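Mannitol dehydrogenase (Helicobacter pylori, PDB 3TWO) probably catalyses the zinc-dependent, NADP(H)-linked interconversion of cinnamyl alcohols and the corresponding cinnamaldehydes. Local coordinates at residues I41-I46 with A326-T331; L252-T256 with L283-V288; E314-G320 with K336-D342. The contacts are given in a common frame with arbitrary orientation. Residues are numbered along the deposited sequence.

Interaction 1 of 3, residues I41-I46 with A326-T331; sequences ICHSDI and AYHNLT. With ZN (zinc ion), chain G; NDP (NADPH dihydro-nicotinamide-adenine-dinucleotide phosphate), chain F.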
loop_
_atom_site.group_PDB
_atom_site.type_symbol
_atom_site.label_atom_id
_atom_site.label_comp_id
_atom_site.label_asym_id
_atom_site.label_seq_id
_atom_site.Cartn_x
_atom_site.Cartn_y
_atom_site.Cartn_z
ATOM N N ILE B 41 12.741 -17.162 20.765
ATOM C CA ILE B 41 11.498 -17.685 20.224
ATOM C C ILE B 41 10.765 -16.522 19.571
ATOM O O ILE B 41 10.463 -15.553 20.235
ATOM C CB ILE B 41 10.618 -18.248 21.348
ATOM C CG1 ILE B 41 11.292 -19.463 22.002
ATOM C CG2 ILE B 41 9.155 -18.515 20.852
ATOM C CD1 ILE B 41 10.480 -19.990 23.145
ATOM N N CYS B 42 10.487 -16.631 18.271
ATOM C CA CYS B 42 9.768 -15.607 17.566
ATOM C C CYS B 42 8.319 -16.159 17.364
ATOM O O CYS B 42 8.142 -17.360 17.264
ATOM C CB CYS B 42 10.473 -15.445 16.211
ATOM S SG CYS B 42 9.575 -14.368 15.059
ATOM N N HIS B 43 7.328 -15.295 17.233
ATOM C CA HIS B 43 5.945 -15.776 16.935
ATOM C C HIS B 43 5.832 -16.471 15.552
ATOM O O HIS B 43 4.932 -17.275 15.338
ATOM C CB HIS B 43 4.913 -14.635 17.055
ATOM C CG HIS B 43 3.537 -15.065 17.481
ATOM N ND1 HIS B 43 2.759 -15.955 16.755
ATOM C CD2 HIS B 43 2.752 -14.636 18.505
ATOM C CE1 HIS B 43 1.585 -16.113 17.355
ATOM N NE2 HIS B 43 1.549 -15.308 18.411
ATOM N N SER B 44 6.740 -16.154 14.634
ATOM C CA SER B 44 6.870 -16.928 13.375
ATOM C C SER B 44 7.114 -18.393 13.656
ATOM O O SER B 44 6.673 -19.279 12.862
ATOM C CB SER B 44 8.056 -16.402 12.519
ATOM O OG SER B 44 7.826 -15.039 12.205
ATOM N N ASP B 45 7.827 -18.684 14.756
ATOM C CA ASP B 45 8.076 -20.082 15.120
ATOM C C ASP B 45 6.726 -20.837 15.328
ATOM O O ASP B 45 6.544 -22.010 14.934
ATOM C CB ASP B 45 8.923 -20.170 16.392
ATOM C CG ASP B 45 10.340 -19.575 16.219
ATOM O OD1 ASP B 45 10.816 -19.267 15.104
ATOM O OD2 ASP B 45 11.017 -19.422 17.240
ATOM N N ILE B 46 5.809 -20.139 15.987
ATOM C CA ILE B 46 4.538 -20.707 16.380
ATOM C C ILE B 46 3.626 -20.832 15.148
ATOM O O ILE B 46 2.985 -21.894 14.971
ATOM C CB ILE B 46 3.816 -19.785 17.387
ATOM C CG1 ILE B 46 4.680 -19.555 18.625
ATOM C CG2 ILE B 46 2.446 -20.395 17.763
ATOM C CD1 ILE B 46 4.109 -18.468 19.576
ATOM N N ALA B 326 5.922 -21.455 26.816
ATOM C CA ALA B 326 6.148 -20.165 26.119
ATOM C C ALA B 326 5.095 -19.936 24.992
ATOM O O ALA B 326 4.497 -18.855 24.921
ATOM C CB ALA B 326 7.562 -20.079 25.549
ATOM N N TYR B 327 4.884 -20.948 24.133
ATOM C CA TYR B 327 3.943 -20.846 22.999
ATOM C C TYR B 327 2.502 -20.635 23.534
ATOM O O TYR B 327 1.757 -19.826 23.022
ATOM C CB TYR B 327 3.966 -22.143 22.174
ATOM C CG TYR B 327 5.071 -22.295 21.134
ATOM C CD1 TYR B 327 6.328 -21.691 21.300
ATOM C CD2 TYR B 327 4.824 -23.025 19.944
ATOM C CE1 TYR B 327 7.321 -21.822 20.324
ATOM C CE2 TYR B 327 5.814 -23.169 18.962
ATOM C CZ TYR B 327 7.059 -22.592 19.185
ATOM O OH TYR B 327 8.013 -22.720 18.241
ATOM N N HIS B 328 2.118 -21.367 24.559
ATOM C CA HIS B 328 0.825 -21.103 25.184
ATOM C C HIS B 328 0.712 -19.609 25.577
ATOM O O HIS B 328 -0.244 -18.919 25.211
ATOM C CB HIS B 328 0.628 -21.946 26.457
ATOM C CG HIS B 328 -0.597 -21.554 27.222
ATOM N ND1 HIS B 328 -1.858 -21.964 26.840
ATOM C CD2 HIS B 328 -0.778 -20.725 28.282
ATOM C CE1 HIS B 328 -2.763 -21.432 27.649
ATOM N NE2 HIS B 328 -2.135 -20.686 28.540
ATOM N N ASN B 329 1.713 -19.124 26.311
ATOM C CA ASN B 329 1.685 -17.760 26.842
ATOM C C ASN B 329 1.594 -16.765 25.728
ATOM O O ASN B 329 0.812 -15.822 25.802
ATOM C CB ASN B 329 2.922 -17.526 27.663
ATOM C CG ASN B 329 2.803 -18.140 29.035
ATOM O OD1 ASN B 329 1.726 -18.561 29.419
ATOM N ND2 ASN B 329 3.890 -18.134 29.803
ATOM N N LEU B 330 2.336 -17.037 24.650
ATOM C CA LEU B 330 2.376 -16.158 23.488
ATOM C C LEU B 330 1.072 -16.145 22.703
ATOM O O LEU B 330 0.802 -15.216 21.942
ATOM C CB LEU B 330 3.568 -16.536 22.577
ATOM C CG LEU B 330 4.953 -16.017 23.052
ATOM C CD1 LEU B 330 6.099 -16.830 22.398
ATOM C CD2 LEU B 330 5.135 -14.407 22.842
ATOM N N THR B 331 0.267 -17.190 22.851
ATOM C CA THR B 331 -1.008 -17.260 22.096
ATOM C C THR B 331 -2.207 -17.030 23.016
ATOM O O THR B 331 -3.336 -17.124 22.566
ATOM C CB THR B 331 -1.156 -18.617 21.376
ATOM O OG1 THR B 331 -0.857 -19.691 22.289
ATOM C CG2 THR B 331 -0.215 -18.674 20.250
HETATM ZN ZN ZN G . 11.112 -14.278 13.089
HETATM P PA NDP F . 4.756 -11.837 19.858
HETATM O O1A NDP F . 3.482 -12.432 20.294
HETATM O O2A NDP F . 5.866 -11.231 20.798
HETATM O O5B NDP F . 4.093 -10.348 19.923
HETATM C C5B NDP F . 2.725 -10.037 19.324
HETATM C C4B NDP F . 2.134 -8.867 20.102
HETATM O O4B NDP F . 0.917 -8.244 19.511
HETATM C C3B NDP F . 1.766 -9.349 21.523
HETATM O O3B NDP F . 2.290 -8.352 22.479
HETATM C C2B NDP F . 0.214 -9.335 21.492
HETATM O O2B NDP F . -0.215 -9.038 22.834
HETATM C C1B NDP F . -0.082 -8.102 20.606
HETATM N N9A NDP F . -1.344 -8.216 19.839
HETATM C C8A NDP F . -1.882 -9.371 19.385
HETATM N N7A NDP F . -2.968 -9.044 18.702
HETATM C C5A NDP F . -3.114 -7.722 18.720
HETATM C C6A NDP F . -4.050 -6.858 18.181
HETATM N N6A NDP F . -5.136 -7.280 17.447
HETATM N N1A NDP F . -3.871 -5.565 18.425
HETATM C C2A NDP F . -2.853 -5.084 19.104
HETATM N N3A NDP F . -1.942 -5.878 19.615
HETATM C C4A NDP F . -2.074 -7.205 19.440
HETATM O O3 NDP F . 4.993 -11.672 18.307
HETATM P PN NDP F . 6.304 -11.291 17.622
HETATM O O1N NDP F . 6.700 -9.894 17.909
HETATM O O2N NDP F . 7.437 -12.347 17.706
HETATM O O5D NDP F . 5.861 -11.387 16.114
HETATM C C5D NDP F . 4.611 -10.648 15.706
HETATM C C4D NDP F . 4.193 -11.046 14.228
HETATM O O4D NDP F . 5.333 -10.625 13.456
HETATM C C3D NDP F . 3.995 -12.563 13.959
HETATM O O3D NDP F . 2.869 -12.723 13.052
HETATM C C2D NDP F . 5.357 -12.942 13.332
HETATM O O2D NDP F . 5.209 -14.016 12.471
HETATM C C1D NDP F . 5.634 -11.671 12.495
HETATM N N1N NDP F . 7.051 -11.542 12.012
HETATM C C2N NDP F . 7.260 -11.079 10.694
HETATM C C3N NDP F . 8.544 -10.937 10.193
HETATM C C7N NDP F . 8.732 -10.350 8.795
HETATM O O7N NDP F . 7.844 -9.654 8.275
HETATM N N7N NDP F . 9.973 -10.420 8.328
HETATM C C4N NDP F . 9.648 -11.299 11.000
HETATM C C5N NDP F . 9.456 -11.731 12.345
HETATM C C6N NDP F . 8.180 -11.866 12.850
HETATM P P2B NDP F . -1.413 -9.760 23.534
HETATM O O1X NDP F . -0.806 -10.207 24.990
HETATM O O2X NDP F . -2.591 -8.886 23.537
HETATM O O3X NDP F . -1.679 -11.115 22.746
#
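Apolar side chains do most of the joining here, and no hydrogen bond runs between I41-I46 and A326-T331. I41, pointing at the helix, touches three residues along it: its CD1 lies 3.8 Å from A326 CB, and its CG2 is 3.8 Å both from Y327 CE1 and from L330 CD1. I46 fills the other end, with its CD1 3.6 Å from L330 CB and its CG2 4.0 Å from T331 CG2. I46 CG1 makes a CH-pi contact over the face of the Y327 ring, 3.5 Å from its centroid and 4° off the normal. The phenol oxygen Y327 OH passes 3.3 Å from D45 CB and is hydrogen-bonded to Y132.

This packing sets the helix that starts at H43, in the GroES-like part of a zinc-dependent medium-chain dehydrogenase, against helix 323-331, with strand 338-342 touching both segments.

Side-chain hydrogen bonds brace the start of the first helix. C42 and D45 form a capping box: C42 N donates to D45 OD2 at 3.0 Å, and S44 N donates to C42 SG at 3.4 Å.

That N-cap cysteine is also a metal ligand. C42 SG binds zinc at 2.5 Å, alongside H64 and C160. NADPH contacts the same helix start, where H43 N donates to O2N of the cofactor at 3.0 Å, while S44 OG and the ribose oxygen O2D of NADPH are hydrogen-bonded at 2.8 Å. From the partner helix, L330 CD2 comes within 3.6 Å of O1A on the cofactor's diphosphate.

Interaction 2 of 3, residues L252-T256 with L283-V288; sequences LKLLT and LGNRKV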
loop_
_atom_site.group_PDB
_atom_site.type_symbol
_atom_site.label_atom_id
_atom_site.label_comp_id
_atom_site.label_asym_id
_atom_site.label_seq_id
_atom_site.Cartn_x
_atom_site.Cartn_y
_atom_site.Cartn_z
ATOM N N LEU B 252 -4.632 2.454 8.903
ATOM C CA LEU B 252 -4.363 3.280 7.739
ATOM C C LEU B 252 -5.017 4.651 7.910
ATOM O O LEU B 252 -4.414 5.672 7.618
ATOM C CB LEU B 252 -4.819 2.576 6.430
ATOM C CG LEU B 252 -4.687 3.329 5.095
ATOM C CD1 LEU B 252 -3.196 3.628 4.767
ATOM C CD2 LEU B 252 -5.275 2.557 3.933
ATOM N N LYS B 253 -6.232 4.687 8.423
ATOM C CA LYS B 253 -6.887 5.968 8.664
ATOM C C LYS B 253 -6.122 6.856 9.683
ATOM O O LYS B 253 -6.378 8.031 9.732
ATOM C CB LYS B 253 -8.319 5.799 9.153
ATOM C CG LYS B 253 -8.392 5.098 10.514
ATOM C CD LYS B 253 -9.417 5.760 11.420
ATOM C CE LYS B 253 -10.863 5.430 11.107
ATOM N NZ LYS B 253 -10.976 4.194 10.297
ATOM N N LEU B 254 -5.210 6.318 10.493
ATOM C CA LEU B 254 -4.499 7.179 11.475
ATOM C C LEU B 254 -3.384 8.023 10.837
ATOM O O LEU B 254 -2.816 8.926 11.491
ATOM C CB LEU B 254 -3.881 6.325 12.619
ATOM C CG LEU B 254 -4.930 5.638 13.521
ATOM C CD1 LEU B 254 -4.274 4.736 14.538
ATOM C CD2 LEU B 254 -5.894 6.669 14.158
ATOM N N LEU B 255 -3.015 7.688 9.594
ATOM C CA LEU B 255 -1.830 8.300 8.982
ATOM C C LEU B 255 -2.127 9.687 8.441
ATOM O O LEU B 255 -3.215 9.979 7.876
ATOM C CB LEU B 255 -1.319 7.476 7.821
ATOM C CG LEU B 255 -0.641 6.125 8.075
ATOM C CD1 LEU B 255 -0.160 5.611 6.695
ATOM C CD2 LEU B 255 0.583 6.356 9.093
ATOM N N THR B 256 -1.116 10.523 8.555
ATOM C CA THR B 256 -1.206 11.811 7.923
ATOM C C THR B 256 -1.030 11.674 6.390
ATOM O O THR B 256 -0.652 10.581 5.886
ATOM C CB THR B 256 -0.159 12.737 8.533
ATOM O OG1 THR B 256 -0.494 14.059 8.164
ATOM C CG2 THR B 256 1.251 12.351 8.059
ATOM N N LEU B 283 -9.102 6.212 1.702
ATOM C CA LEU B 283 -8.127 6.740 2.649
ATOM C C LEU B 283 -6.904 7.188 1.876
ATOM O O LEU B 283 -5.836 6.602 2.022
ATOM C CB LEU B 283 -7.756 5.627 3.627
ATOM C CG LEU B 283 -8.942 5.184 4.525
ATOM C CD1 LEU B 283 -8.499 4.002 5.439
ATOM C CD2 LEU B 283 -9.458 6.421 5.362
ATOM N N GLY B 284 -7.098 8.139 0.964
ATOM C CA GLY B 284 -6.089 8.366 -0.044
ATOM C C GLY B 284 -4.815 9.037 0.465
ATOM O O GLY B 284 -4.826 9.654 1.545
ATOM N N ASN B 285 -3.729 8.880 -0.317
ATOM C CA ASN B 285 -2.431 9.555 -0.079
ATOM C C ASN B 285 -1.760 9.047 1.185
ATOM O O ASN B 285 -0.958 9.752 1.798
ATOM C CB ASN B 285 -2.550 11.116 -0.050
ATOM C CG ASN B 285 -3.055 11.677 -1.375
ATOM O OD1 ASN B 285 -2.355 11.700 -2.382
ATOM N ND2 ASN B 285 -4.279 12.057 -1.391
ATOM N N ARG B 286 -2.101 7.829 1.581
ATOM C CA ARG B 286 -1.488 7.209 2.739
ATOM C C ARG B 286 -0.909 5.914 2.250
ATOM O O ARG B 286 -1.653 5.042 1.710
ATOM C CB ARG B 286 -2.550 6.943 3.792
ATOM C CG ARG B 286 -3.152 8.199 4.353
ATOM C CD ARG B 286 -4.386 7.804 5.109
ATOM N NE ARG B 286 -5.029 8.923 5.798
ATOM C CZ ARG B 286 -6.048 9.627 5.322
ATOM N NH1 ARG B 286 -6.507 9.410 4.103
ATOM N NH2 ARG B 286 -6.575 10.605 6.034
ATOM N N LYS B 287 0.412 5.765 2.392
ATOM C CA LYS B 287 1.083 4.677 1.670
ATOM C C LYS B 287 1.222 3.423 2.545
ATOM O O LYS B 287 1.447 3.530 3.754
ATOM C CB LYS B 287 2.465 5.177 1.227
ATOM C CG LYS B 287 2.421 6.453 0.286
ATOM C CD LYS B 287 3.743 6.617 -0.432
ATOM C CE LYS B 287 3.829 7.995 -1.001
ATOM N NZ LYS B 287 5.118 8.126 -1.729
ATOM N N VAL B 288 1.139 2.245 1.952
ATOM C CA VAL B 288 1.262 0.993 2.695
ATOM C C VAL B 288 2.393 0.169 2.032
ATOM O O VAL B 288 2.505 0.126 0.794
ATOM C CB VAL B 288 -0.053 0.160 2.623
ATOM C CG1 VAL B 288 0.098 -1.153 3.350
ATOM C CG2 VAL B 288 -1.330 0.931 3.198
#
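L252 meets three residues of the facing segment. Its t,p rotamer splays the two methyls: CD1 lies 3.5 Å from R286 CB and 3.6 Å from V288 CG2, while CD2 meets L283 CD1 at 3.8 Å. L283, in the m,t conformation, also reaches K253: its CD1 is 3.8 Å from K253 N and its CD2 4.0 Å from K253 CB. The lysine has chi2 and chi4 between wells, and its amine runs away from the contact.

R286 supplies the single hydrogen bond. An m,t,t chain reaches out over L252-T256, with CD 3.3 Å from L252 O, and a chi4 near 96° turns the guanidinium so that NE donates to L255 O at 3.0 Å. This carbonyl belongs to the last residue of a type I turn, closed by L255 N to L252 O at 3.2 Å, so the arginine bonds to the turn at its exit. L255, m,t, brings CD1 to 4.0 Å from R286 CB and 3.9 Å from K287 O. K287 is m,t,t,t, its CA-to-CB bond pointing away, and its NZ forms a salt bridge with D260 of the second subunit.

The turn links helix 248-252 to short strand 255-256, whereas L283-V288 leads from helix 277-282 into strand 287-290, the last strand in the chain's Rossmann-type parallel sheet. Its neighbour in that sheet is strand 259-263, hydrogen-bonded through the backbone of K287 to G259 and L261; L252 and L255 pack on L261. N285 and V288 make backbone hydrogen bonds to the second subunit.

Interaction 3 of 3, residues E314-G320 with K336-D342; sequences EIDLILG and KFRYVID. With NDP (NADPH dihydro-nicotinamide-adenine-dinucleotide phosphate), chain F.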
loop_
_atom_site.group_PDB
_atom_site.type_symbol
_atom_site.label_atom_id
_atom_site.label_comp_id
_atom_site.label_asym_id
_atom_site.label_seq_id
_atom_site.Cartn_x
_atom_site.Cartn_y
_atom_site.Cartn_z
ATOM N N GLU B 314 14.052 -6.952 25.601
ATOM C CA GLU B 314 13.652 -7.361 26.942
ATOM C C GLU B 314 13.401 -8.869 26.836
ATOM O O GLU B 314 12.532 -9.321 26.067
ATOM C CB GLU B 314 12.314 -6.695 27.254
ATOM C CG GLU B 314 12.345 -5.202 27.239
ATOM C CD GLU B 314 13.184 -4.730 28.370
ATOM O OE1 GLU B 314 12.881 -5.188 29.505
ATOM O OE2 GLU B 314 14.154 -3.962 28.135
ATOM N N ILE B 315 14.146 -9.652 27.584
ATOM C CA ILE B 315 14.051 -11.103 27.413
ATOM C C ILE B 315 13.795 -11.761 28.734
ATOM O O ILE B 315 14.114 -11.199 29.795
ATOM C CB ILE B 315 15.320 -11.728 26.777
ATOM C CG1 ILE B 315 16.516 -11.548 27.729
ATOM C CG2 ILE B 315 15.667 -10.997 25.486
ATOM C CD1 ILE B 315 17.125 -12.813 28.106
ATOM N N ASP B 316 13.203 -12.951 28.640
ATOM C CA ASP B 316 13.050 -13.853 29.750
ATOM C C ASP B 316 13.679 -15.197 29.365
ATOM O O ASP B 316 13.223 -15.827 28.426
ATOM C CB ASP B 316 11.549 -14.049 30.038
ATOM C CG ASP B 316 10.906 -12.814 30.685
ATOM O OD1 ASP B 316 9.958 -12.217 30.082
ATOM O OD2 ASP B 316 11.350 -12.398 31.801
ATOM N N LEU B 317 14.673 -15.623 30.132
ATOM C CA LEU B 317 15.419 -16.851 29.907
ATOM C C LEU B 317 14.665 -18.078 30.358
ATOM O O LEU B 317 14.299 -18.171 31.498
ATOM C CB LEU B 317 16.697 -16.877 30.765
ATOM C CG LEU B 317 17.928 -16.212 30.197
ATOM C CD1 LEU B 317 19.134 -16.416 31.197
ATOM C CD2 LEU B 317 18.226 -16.792 28.816
ATOM N N ILE B 318 14.516 -19.032 29.472
ATOM C CA ILE B 318 13.876 -20.295 29.780
ATOM C C ILE B 318 14.718 -21.469 29.270
ATOM O O ILE B 318 15.846 -21.261 28.702
ATOM C CB ILE B 318 12.459 -20.332 29.190
ATOM C CG1 ILE B 318 12.451 -20.235 27.662
ATOM C CG2 ILE B 318 11.547 -19.220 29.849
ATOM C CD1 ILE B 318 11.003 -20.528 27.075
ATOM N N LEU B 319 14.201 -22.689 29.470
ATOM C CA LEU B 319 14.856 -23.900 28.967
ATOM C C LEU B 319 14.024 -24.528 27.845
ATOM O O LEU B 319 12.838 -24.184 27.683
ATOM C CB LEU B 319 15.174 -24.914 30.106
ATOM C CG LEU B 319 16.100 -24.413 31.244
ATOM C CD1 LEU B 319 16.348 -25.454 32.456
ATOM C CD2 LEU B 319 17.436 -24.015 30.617
ATOM N N GLY B 320 14.645 -25.434 27.071
ATOM C CA GLY B 320 13.968 -26.080 25.932
ATOM C C GLY B 320 12.685 -26.770 26.355
ATOM O O GLY B 320 11.684 -26.762 25.632
ATOM N N LYS B 336 5.465 -11.559 27.932
ATOM C CA LYS B 336 5.933 -10.215 28.249
ATOM C C LYS B 336 6.539 -9.649 26.948
ATOM O O LYS B 336 5.826 -8.947 26.158
ATOM C CB LYS B 336 6.921 -10.241 29.435
ATOM C CG LYS B 336 7.095 -8.843 30.121
ATOM C CD LYS B 336 8.483 -8.705 30.829
ATOM C CE LYS B 336 8.809 -7.264 31.257
ATOM N NZ LYS B 336 7.707 -6.752 32.155
ATOM N N PHE B 337 7.820 -9.944 26.704
ATOM C CA PHE B 337 8.431 -9.546 25.451
ATOM C C PHE B 337 9.018 -10.783 24.768
ATOM O O PHE B 337 8.221 -11.625 24.272
ATOM C CB PHE B 337 9.350 -8.316 25.620
ATOM C CG PHE B 337 8.605 -7.090 26.202
ATOM C CD1 PHE B 337 8.792 -6.683 27.548
ATOM C CD2 PHE B 337 7.691 -6.371 25.431
ATOM C CE1 PHE B 337 8.121 -5.559 28.059
ATOM C CE2 PHE B 337 7.012 -5.256 25.953
ATOM C CZ PHE B 337 7.244 -4.856 27.286
ATOM N N ARG B 338 10.348 -10.940 24.747
ATOM C CA ARG B 338 10.942 -12.133 24.125
ATOM C C ARG B 338 11.238 -13.183 25.171
ATOM O O ARG B 338 11.746 -12.839 26.268
ATOM C CB ARG B 338 12.222 -11.783 23.317
ATOM C CG ARG B 338 11.937 -11.508 21.825
ATOM C CD ARG B 338 11.827 -12.841 21.066
ATOM N NE ARG B 338 11.732 -12.696 19.621
ATOM C CZ ARG B 338 10.605 -12.463 18.947
ATOM N NH1 ARG B 338 9.466 -12.232 19.599
ATOM N NH2 ARG B 338 10.647 -12.382 17.622
ATOM N N TYR B 339 10.952 -14.448 24.831
ATOM C CA TYR B 339 11.542 -15.627 25.535
ATOM C C TYR B 339 12.832 -16.041 24.833
ATOM O O TYR B 339 12.929 -15.988 23.569
ATOM C CB TYR B 339 10.597 -16.840 25.552
ATOM C CG TYR B 339 9.363 -16.647 26.425
ATOM C CD1 TYR B 339 8.111 -16.344 25.847
ATOM C CD2 TYR B 339 9.448 -16.727 27.818
ATOM C CE1 TYR B 339 6.975 -16.172 26.652
ATOM C CE2 TYR B 339 8.333 -16.542 28.632
ATOM C CZ TYR B 339 7.114 -16.278 28.048
ATOM O OH TYR B 339 6.031 -16.085 28.849
ATOM N N VAL B 340 13.837 -16.418 25.637
ATOM C CA VAL B 340 15.075 -16.894 25.057
ATOM C C VAL B 340 15.495 -18.206 25.728
ATOM O O VAL B 340 15.508 -18.300 26.979
ATOM C CB VAL B 340 16.188 -15.887 25.168
ATOM C CG1 VAL B 340 17.481 -16.564 24.742
ATOM C CG2 VAL B 340 15.901 -14.631 24.307
ATOM N N ILE B 341 15.819 -19.211 24.907
ATOM C CA ILE B 341 16.189 -20.530 25.445
ATOM C C ILE B 341 17.672 -20.583 25.738
ATOM O O ILE B 341 18.499 -20.257 24.899
ATOM C CB ILE B 341 15.833 -21.698 24.506
ATOM C CG1 ILE B 341 14.324 -21.695 24.142
ATOM C CG2 ILE B 341 16.256 -23.038 25.162
ATOM C CD1 ILE B 341 13.999 -22.536 22.930
ATOM N N ASP B 342 18.003 -20.994 26.944
ATOM C CA ASP B 342 19.398 -21.137 27.287
ATOM C C ASP B 342 19.786 -22.568 26.882
ATOM O O ASP B 342 19.456 -23.554 27.561
ATOM C CB ASP B 342 19.590 -20.766 28.773
ATOM C CG ASP B 342 20.946 -21.147 29.309
ATOM O OD1 ASP B 342 21.682 -21.912 28.671
ATOM O OD2 ASP B 342 21.233 -20.694 30.413
HETATM P PA NDP F . 4.756 -11.837 19.858
HETATM O O1A NDP F . 3.482 -12.432 20.294
HETATM O O2A NDP F . 5.866 -11.231 20.798
HETATM O O5B NDP F . 4.093 -10.348 19.923
HETATM C C5B NDP F . 2.725 -10.037 19.324
HETATM C C4B NDP F . 2.134 -8.867 20.102
HETATM O O4B NDP F . 0.917 -8.244 19.511
HETATM C C3B NDP F . 1.766 -9.349 21.523
HETATM O O3B NDP F . 2.290 -8.352 22.479
HETATM C C2B NDP F . 0.214 -9.335 21.492
HETATM O O2B NDP F . -0.215 -9.038 22.834
HETATM C C1B NDP F . -0.082 -8.102 20.606
HETATM N N9A NDP F . -1.344 -8.216 19.839
HETATM C C8A NDP F . -1.882 -9.371 19.385
HETATM N N7A NDP F . -2.968 -9.044 18.702
HETATM C C5A NDP F . -3.114 -7.722 18.720
HETATM C C6A NDP F . -4.050 -6.858 18.181
HETATM N N6A NDP F . -5.136 -7.280 17.447
HETATM N N1A NDP F . -3.871 -5.565 18.425
HETATM C C2A NDP F . -2.853 -5.084 19.104
HETATM N N3A NDP F . -1.942 -5.878 19.615
HETATM C C4A NDP F . -2.074 -7.205 19.440
HETATM O O3 NDP F . 4.993 -11.672 18.307
HETATM P PN NDP F . 6.304 -11.291 17.622
HETATM O O1N NDP F . 6.700 -9.894 17.909
HETATM O O2N NDP F . 7.437 -12.347 17.706
HETATM O O5D NDP F . 5.861 -11.387 16.114
HETATM C C5D NDP F . 4.611 -10.648 15.706
HETATM C C4D NDP F . 4.193 -11.046 14.228
HETATM O O4D NDP F . 5.333 -10.625 13.456
HETATM C C3D NDP F . 3.995 -12.563 13.959
HETATM O O3D NDP F . 2.869 -12.723 13.052
HETATM C C2D NDP F . 5.357 -12.942 13.332
HETATM O O2D NDP F . 5.209 -14.016 12.471
HETATM C C1D NDP F . 5.634 -11.671 12.495
HETATM N N1N NDP F . 7.051 -11.542 12.012
HETATM C C2N NDP F . 7.260 -11.079 10.694
HETATM C C3N NDP F . 8.544 -10.937 10.193
HETATM C C7N NDP F . 8.732 -10.350 8.795
HETATM O O7N NDP F . 7.844 -9.654 8.275
HETATM N N7N NDP F . 9.973 -10.420 8.328
HETATM C C4N NDP F . 9.648 -11.299 11.000
HETATM C C5N NDP F . 9.456 -11.731 12.345
HETATM C C6N NDP F . 8.180 -11.866 12.850
HETATM P P2B NDP F . -1.413 -9.760 23.534
HETATM O O1X NDP F . -0.806 -10.207 24.990
HETATM O O2X NDP F . -2.591 -8.886 23.537
HETATM O O3X NDP F . -1.679 -11.115 22.746
#
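V340 lies at the middle of one sheet face, its CG2 3.8 Å from I315 CG2 and its CG1 4.1 Å from L317 CD2. On the opposite face I318 spans two neighbours, CG2 3.8 Å from Y339 CD2 and CG1 4.2 Å from I341 CG1; A326 of helix 323-331 touches I318 and Y339. That helix connects the two strands in a parallel beta-alpha-beta unit; the short segment axes come within 4.5 Å at closest approach and are inclined by 33°. Five backbone hydrogen bonds alternate between the segments: R338 N to E314 O (3.0 Å), D316 N to R338 O (2.8 Å), V340 N to D316 O (2.9 Å), I318 N to V340 O (2.8 Å) and D342 N to I318 O (2.8 Å). At the margins, K336 forms a salt bridge with D215, and D342 caps the following helix through K345 N. R338 reaches the cofactor: NH1 donates to O2N of NADPH at 2.8 Å, NH2 adds a weak bond at 3.2 Å, and NE pairs with E65.

In the fold
From the N terminus, the chain first lays down 41-46, whose partner arrives only at 326-331, so interaction 1 closes a loop of nearly 280 residues and joins helix 43-49 to helix 323-331. Nested inside that loop, interaction 2 opens at 252-256 and closes locally at 283-288, within the coenzyme-binding domain and at the subunit interface. The chain then returns toward the catalytic domain. Interaction 3 opens at 314-320 before interaction 1 has closed and is completed at 336-342 after it, so these two cross. It pairs strands 315-318 and 338-342, the latter also paired with strand 31-40 in the mixed sheet. Interactions 1 and 3 touch, and both reach NADPH; interaction 2 stands apart.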